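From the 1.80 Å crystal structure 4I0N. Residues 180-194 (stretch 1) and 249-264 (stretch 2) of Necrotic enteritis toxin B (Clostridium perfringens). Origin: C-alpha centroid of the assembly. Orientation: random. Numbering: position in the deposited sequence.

Stretch 1, residues 180-194: NIDSYHAIYGNQLFM
Stretch 2, residues 249-264: DYILNWETTQWRGTNK

The guanidinium of Arg260 is held by an arc of oxygens from a single loop. Its NH1 donates to Tyr184 OH at 2.8 Å. Its NH2 donates to Ala186 O and to Ile187 O, both at 3.0 Å. All three acceptors lie at the edge of the guanidinium, near its plane, where its N-H bonds point. Gly189 CA lies over one face. The Arg260 side chain is extended, with chi1, chi2 and chi3 all t and chi4 at 89°.

The loop, stretch 1, has no regular strand or helix. Asn180 to Ser183 form a type I turn, with Ser183 N donating to Asn180 O at 3.0 Å. Residues 186-188 have helical phi/psi without the regular bonds. His185 and Gly189 close this bend by two backbone bonds, His185 N to Gly189 O and Gly189 N to His185 O, each 2.8 Å. His185 ND1 also accepts from Ile187 N at 3.0 Å.

Stretch 2 is an antiparallel hairpin. Ile251 pairs with Thr262, and Asn253 with Arg260, each pair through two backbone bonds. The loop meets the second strand in a single bridge, Gly189 with Gly261, CA-CA 4.9 Å. Gly261 N donates to Tyr188 O at 2.8 Å, and Asn190 N donates to Gly261 O at 2.8 Å. Arg260 CA also approaches Tyr188 O at 3.3 Å.

Both bridge residues are glycines, and the space is tight. An ideal CB on Gly189 would lie 2.3 Å from Gly261 O. One on Gly261 would lie 2.1 Å from Asn190 O. The phi of Gly189, 70°, itself favours glycine.

Tyr250 points toward the loop, chi1 t and chi2 66°. Its OH donates to Asn190 O at 2.7 Å, so the phenol is anchored to loop backbone. Leu192 CB sits over the face of the Tyr250 ring, 4.2 Å from its centroid. The Phe193 ring, chi1 m, turns its edge to the Tyr250 face, with planes at 89° and centroids 5.6 Å apart. Asn190, chi1 t, braces the loop internally: its ND2 donates to Asn180 O at 3.1 Å, and its OD1 accepts from Leu192 N at 2.9 Å.

Met194 has chi1 t, chi2 t and chi3 m. This brings its CE to the hairpin, 3.8 Å from Leu252 CD2 and 3.9 Å from Trp259 CB. The same CE lies 3.5 Å from Trp259 O, which is buried here without a hydrogen-bonding partner. Tyr188 CD1 approaches Trp259 O at 3.6 Å, with the oxygen at the edge of the Tyr188 ring, near its plane.

Water joins the two stretches at the margins. Water 1 donates to Ile181 O at 2.8 Å and to Asn263 O at 2.9 Å, and accepts from Asn263 ND2 at 3.1 Å. Water 2 donates to Ile187 O at 2.7 Å and to Glu255 OE1 at 2.8 Å, and accepts from Gln258 NE2 at 3.0 Å. Ile187 CG2 packs 3.6 Å from Gln258 CD. The contact buries 765 Å², both sides summed.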

# COMPACT_ATOMS: atom_id res chain seq x y z
N ASN A 180 3.38 15.25 15.61
CA ASN A 180 3.78 13.93 15.13
C ASN A 180 3.85 12.98 16.33
O ASN A 180 3.60 13.38 17.47
CB ASN A 180 5.13 14.04 14.40
CG ASN A 180 6.23 14.65 15.28
OD1 ASN A 180 6.53 14.15 16.35
ND2 ASN A 180 6.80 15.77 14.83
N ILE A 181 4.20 11.72 16.10
CA ILE A 181 4.20 10.75 17.20
C ILE A 181 5.22 11.04 18.31
O ILE A 181 5.15 10.44 19.38
CB ILE A 181 4.38 9.28 16.71
CG1 ILE A 181 5.78 9.09 16.12
CG2 ILE A 181 3.25 8.90 15.70
CD1 ILE A 181 6.07 7.66 15.65
N ASP A 182 6.18 11.94 18.04
CA ASP A 182 7.13 12.34 19.08
C ASP A 182 6.81 13.67 19.76
O ASP A 182 7.56 14.08 20.64
CB ASP A 182 8.56 12.40 18.51
CG ASP A 182 9.04 11.05 18.00
OD1 ASP A 182 9.03 10.07 18.79
OD2 ASP A 182 9.41 10.98 16.82
N SER A 183 5.73 14.35 19.36
CA SER A 183 5.46 15.70 19.89
C SER A 183 5.24 15.64 21.39
O SER A 183 4.63 14.70 21.89
CB SER A 183 4.25 16.37 19.19
OG SER A 183 4.54 16.59 17.82
N TYR A 184 5.77 16.63 22.11
CA TYR A 184 5.66 16.63 23.56
C TYR A 184 5.71 18.03 24.14
O TYR A 184 6.65 18.79 23.90
CB TYR A 184 6.74 15.72 24.21
CG TYR A 184 6.61 15.68 25.71
CD1 TYR A 184 5.60 14.95 26.32
CD2 TYR A 184 7.47 16.43 26.53
CE1 TYR A 184 5.45 14.93 27.71
CE2 TYR A 184 7.33 16.42 27.92
CZ TYR A 184 6.32 15.66 28.50
OH TYR A 184 6.17 15.64 29.87
N HIS A 185 4.66 18.36 24.88
CA HIS A 185 4.55 19.60 25.62
C HIS A 185 4.53 19.23 27.10
O HIS A 185 3.84 18.28 27.50
CB HIS A 185 3.24 20.31 25.22
CG HIS A 185 3.09 21.69 25.78
ND1 HIS A 185 2.82 21.93 27.11
CD2 HIS A 185 3.11 22.90 25.17
CE1 HIS A 185 2.72 23.24 27.31
NE2 HIS A 185 2.89 23.84 26.14
N ALA A 186 5.30 19.97 27.91
CA ALA A 186 5.42 19.66 29.34
C ALA A 186 4.08 19.54 30.07
O ALA A 186 3.96 18.73 30.98
CB ALA A 186 6.31 20.70 30.03
N ILE A 187 3.10 20.33 29.66
CA ILE A 187 1.78 20.30 30.28
C ILE A 187 0.81 19.39 29.51
O ILE A 187 0.25 18.47 30.09
CB ILE A 187 1.18 21.72 30.43
CG1 ILE A 187 2.16 22.63 31.18
CG2 ILE A 187 -0.17 21.67 31.15
CD1 ILE A 187 1.74 24.11 31.21
N TYR A 188 0.64 19.64 28.20
CA TYR A 188 -0.39 18.94 27.40
C TYR A 188 0.02 17.60 26.80
O TYR A 188 -0.81 16.90 26.22
CB TYR A 188 -0.92 19.86 26.29
CG TYR A 188 -1.28 21.22 26.84
CD1 TYR A 188 -2.39 21.38 27.68
CD2 TYR A 188 -0.50 22.34 26.56
CE1 TYR A 188 -2.72 22.63 28.21
CE2 TYR A 188 -0.82 23.60 27.09
CZ TYR A 188 -1.94 23.73 27.91
OH TYR A 188 -2.26 24.96 28.43
N GLY A 189 1.30 17.24 26.96
CA GLY A 189 1.81 15.97 26.43
C GLY A 189 1.84 16.06 24.92
O GLY A 189 2.20 17.10 24.37
N ASN A 190 1.47 14.97 24.26
CA ASN A 190 1.37 14.95 22.81
C ASN A 190 -0.02 15.40 22.40
O ASN A 190 -1.01 14.78 22.75
CB ASN A 190 1.64 13.54 22.26
CG ASN A 190 1.82 13.54 20.75
OD1 ASN A 190 1.32 14.44 20.06
ND2 ASN A 190 2.57 12.57 20.23
N GLN A 191 -0.09 16.50 21.66
CA GLN A 191 -1.38 17.08 21.27
C GLN A 191 -1.91 16.54 19.93
O GLN A 191 -2.91 17.06 19.41
CB GLN A 191 -1.26 18.61 21.25
CG GLN A 191 -1.12 19.20 22.65
CD GLN A 191 -0.60 20.61 22.61
OE1 GLN A 191 -1.38 21.57 22.66
NE2 GLN A 191 0.71 20.75 22.50
N LEU A 192 -1.25 15.52 19.39
CA LEU A 192 -1.56 14.91 18.08
C LEU A 192 -3.01 15.05 17.59
O LEU A 192 -3.25 15.70 16.56
CB LEU A 192 -1.13 13.44 18.10
CG LEU A 192 -0.99 12.65 16.80
CD1 LEU A 192 -0.05 13.34 15.85
CD2 LEU A 192 -0.51 11.23 17.12
N PHE A 193 -3.97 14.45 18.28
CA PHE A 193 -5.37 14.53 17.84
C PHE A 193 -6.27 15.11 18.91
O PHE A 193 -7.46 14.81 18.97
CB PHE A 193 -5.92 13.15 17.40
CG PHE A 193 -5.05 12.44 16.38
CD1 PHE A 193 -4.86 12.97 15.11
CD2 PHE A 193 -4.46 11.21 16.69
CE1 PHE A 193 -4.08 12.30 14.16
CE2 PHE A 193 -3.67 10.54 15.77
CZ PHE A 193 -3.48 11.09 14.49
N MET A 194 -5.70 15.98 19.73
CA MET A 194 -6.44 16.64 20.82
C MET A 194 -7.27 17.81 20.29
O MET A 194 -6.72 18.78 19.76
CB MET A 194 -5.44 17.11 21.89
CG MET A 194 -6.09 17.77 23.12
SD MET A 194 -4.88 18.56 24.21
CE MET A 194 -4.05 17.12 24.92
N ASP A 249 -2.31 3.85 19.66
CA ASP A 249 -3.35 4.30 20.57
C ASP A 249 -3.02 5.70 21.00
O ASP A 249 -2.00 5.93 21.67
CB ASP A 249 -3.39 3.43 21.83
CG ASP A 249 -3.89 2.00 21.59
OD1 ASP A 249 -4.47 1.67 20.53
OD2 ASP A 249 -3.72 1.18 22.54
N TYR A 250 -3.88 6.65 20.63
CA TYR A 250 -3.74 8.02 21.11
C TYR A 250 -4.71 8.26 22.28
O TYR A 250 -5.94 8.16 22.14
CB TYR A 250 -3.97 9.02 19.98
CG TYR A 250 -3.84 10.46 20.48
CD1 TYR A 250 -2.61 10.95 20.92
CD2 TYR A 250 -4.95 11.30 20.55
CE1 TYR A 250 -2.50 12.27 21.41
CE2 TYR A 250 -4.84 12.60 21.03
CZ TYR A 250 -3.62 13.08 21.47
OH TYR A 250 -3.53 14.37 21.92
N ILE A 251 -4.12 8.52 23.46
CA ILE A 251 -4.86 8.47 24.72
C ILE A 251 -4.90 9.85 25.36
O ILE A 251 -3.88 10.55 25.42
CB ILE A 251 -4.19 7.47 25.70
CG1 ILE A 251 -4.24 6.04 25.14
CG2 ILE A 251 -4.85 7.50 27.08
CD1 ILE A 251 -3.10 5.12 25.67
N LEU A 252 -6.09 10.24 25.83
CA LEU A 252 -6.29 11.50 26.54
C LEU A 252 -6.65 11.21 27.99
O LEU A 252 -7.52 10.37 28.26
CB LEU A 252 -7.43 12.31 25.92
CG LEU A 252 -7.20 12.88 24.52
CD1 LEU A 252 -8.49 13.48 23.96
CD2 LEU A 252 -6.04 13.86 24.51
N ASN A 253 -5.96 11.89 28.90
CA ASN A 253 -6.27 11.86 30.33
C ASN A 253 -6.47 13.28 30.86
O ASN A 253 -5.64 14.17 30.64
CB ASN A 253 -5.13 11.20 31.13
CG ASN A 253 -5.02 9.71 30.89
OD1 ASN A 253 -5.77 8.92 31.45
ND2 ASN A 253 -4.04 9.31 30.09
N TRP A 254 -7.57 13.49 31.57
CA TRP A 254 -7.84 14.78 32.17
C TRP A 254 -6.98 14.97 33.42
O TRP A 254 -7.00 14.12 34.33
CB TRP A 254 -9.33 14.94 32.52
CG TRP A 254 -9.64 16.25 33.18
CD1 TRP A 254 -9.93 16.45 34.50
CD2 TRP A 254 -9.68 17.55 32.56
NE1 TRP A 254 -10.15 17.78 34.74
CE2 TRP A 254 -10.01 18.48 33.57
CE3 TRP A 254 -9.48 18.01 31.25
CZ2 TRP A 254 -10.14 19.84 33.32
CZ3 TRP A 254 -9.61 19.37 31.00
CH2 TRP A 254 -9.94 20.27 32.03
N GLU A 255 -6.23 16.07 33.47
CA GLU A 255 -5.34 16.35 34.60
C GLU A 255 -5.70 17.64 35.32
O GLU A 255 -5.01 18.66 35.23
CB GLU A 255 -3.88 16.35 34.15
CG GLU A 255 -3.46 15.00 33.59
CD GLU A 255 -1.97 14.81 33.54
OE1 GLU A 255 -1.22 15.82 33.60
OE2 GLU A 255 -1.55 13.64 33.41
N THR A 256 -6.82 17.55 36.04
CA THR A 256 -7.37 18.63 36.88
C THR A 256 -7.78 19.89 36.12
O THR A 256 -8.93 20.31 36.22
CB THR A 256 -6.44 18.96 38.06
OG1 THR A 256 -6.02 17.74 38.67
CG2 THR A 256 -7.17 19.83 39.10
N THR A 257 -6.86 20.49 35.38
CA THR A 257 -7.13 21.76 34.72
C THR A 257 -7.01 21.72 33.19
O THR A 257 -7.42 22.68 32.52
CB THR A 257 -6.24 22.86 35.31
OG1 THR A 257 -4.89 22.38 35.40
CG2 THR A 257 -6.73 23.23 36.70
N GLN A 258 -6.49 20.61 32.66
CA GLN A 258 -6.33 20.44 31.22
C GLN A 258 -6.20 18.98 30.83
O GLN A 258 -5.94 18.11 31.66
CB GLN A 258 -5.12 21.23 30.67
CG GLN A 258 -3.76 20.80 31.20
CD GLN A 258 -3.48 21.32 32.60
OE1 GLN A 258 -3.80 22.47 32.92
NE2 GLN A 258 -2.88 20.49 33.43
N TRP A 259 -6.39 18.74 29.53
CA TRP A 259 -6.12 17.46 28.93
C TRP A 259 -4.63 17.23 28.68
O TRP A 259 -3.90 18.15 28.31
CB TRP A 259 -6.86 17.37 27.60
CG TRP A 259 -8.32 17.17 27.76
CD1 TRP A 259 -9.32 18.09 27.57
CD2 TRP A 259 -8.96 15.96 28.17
NE1 TRP A 259 -10.55 17.50 27.81
CE2 TRP A 259 -10.36 16.21 28.20
CE3 TRP A 259 -8.49 14.68 28.52
CZ2 TRP A 259 -11.29 15.21 28.56
CZ3 TRP A 259 -9.41 13.70 28.88
CH2 TRP A 259 -10.80 13.98 28.90
N ARG A 260 -4.20 15.98 28.85
CA ARG A 260 -2.84 15.55 28.49
C ARG A 260 -2.93 14.36 27.53
O ARG A 260 -3.65 13.38 27.80
CB ARG A 260 -2.06 15.15 29.74
CG ARG A 260 -0.62 14.73 29.49
CD ARG A 260 0.11 14.63 30.82
NE ARG A 260 1.48 14.17 30.71
CZ ARG A 260 2.52 14.98 30.51
NH1 ARG A 260 3.74 14.47 30.44
NH2 ARG A 260 2.34 16.28 30.40
N GLY A 261 -2.18 14.43 26.43
CA GLY A 261 -2.24 13.34 25.41
C GLY A 261 -0.98 12.50 25.43
O GLY A 261 0.10 13.00 25.73
N THR A 262 -1.12 11.21 25.11
CA THR A 262 0.01 10.29 25.00
C THR A 262 -0.28 9.42 23.78
O THR A 262 -1.40 8.94 23.64
CB THR A 262 0.13 9.36 26.25
OG1 THR A 262 0.15 10.15 27.44
CG2 THR A 262 1.43 8.56 26.21
N ASN A 263 0.71 9.25 22.91
CA ASN A 263 0.58 8.29 21.82
C ASN A 263 1.50 7.08 22.07
O ASN A 263 2.66 7.23 22.47
CB ASN A 263 0.94 8.92 20.48
CG ASN A 263 0.56 8.04 19.31
OD1 ASN A 263 -0.62 7.79 19.07
ND2 ASN A 263 1.57 7.54 18.57
N LYS A 264 0.98 5.88 21.85
CA LYS A 264 1.80 4.69 21.98
C LYS A 264 1.44 3.68 20.90
O LYS A 264 0.39 3.77 20.28
CB LYS A 264 1.65 4.07 23.37
CG LYS A 264 0.24 3.61 23.69
O HOH W 1 4.22 7.96 20.12
O HOH W 2 -1.22 18.32 32.29
O HOH W 3 -3.62 24.67 31.57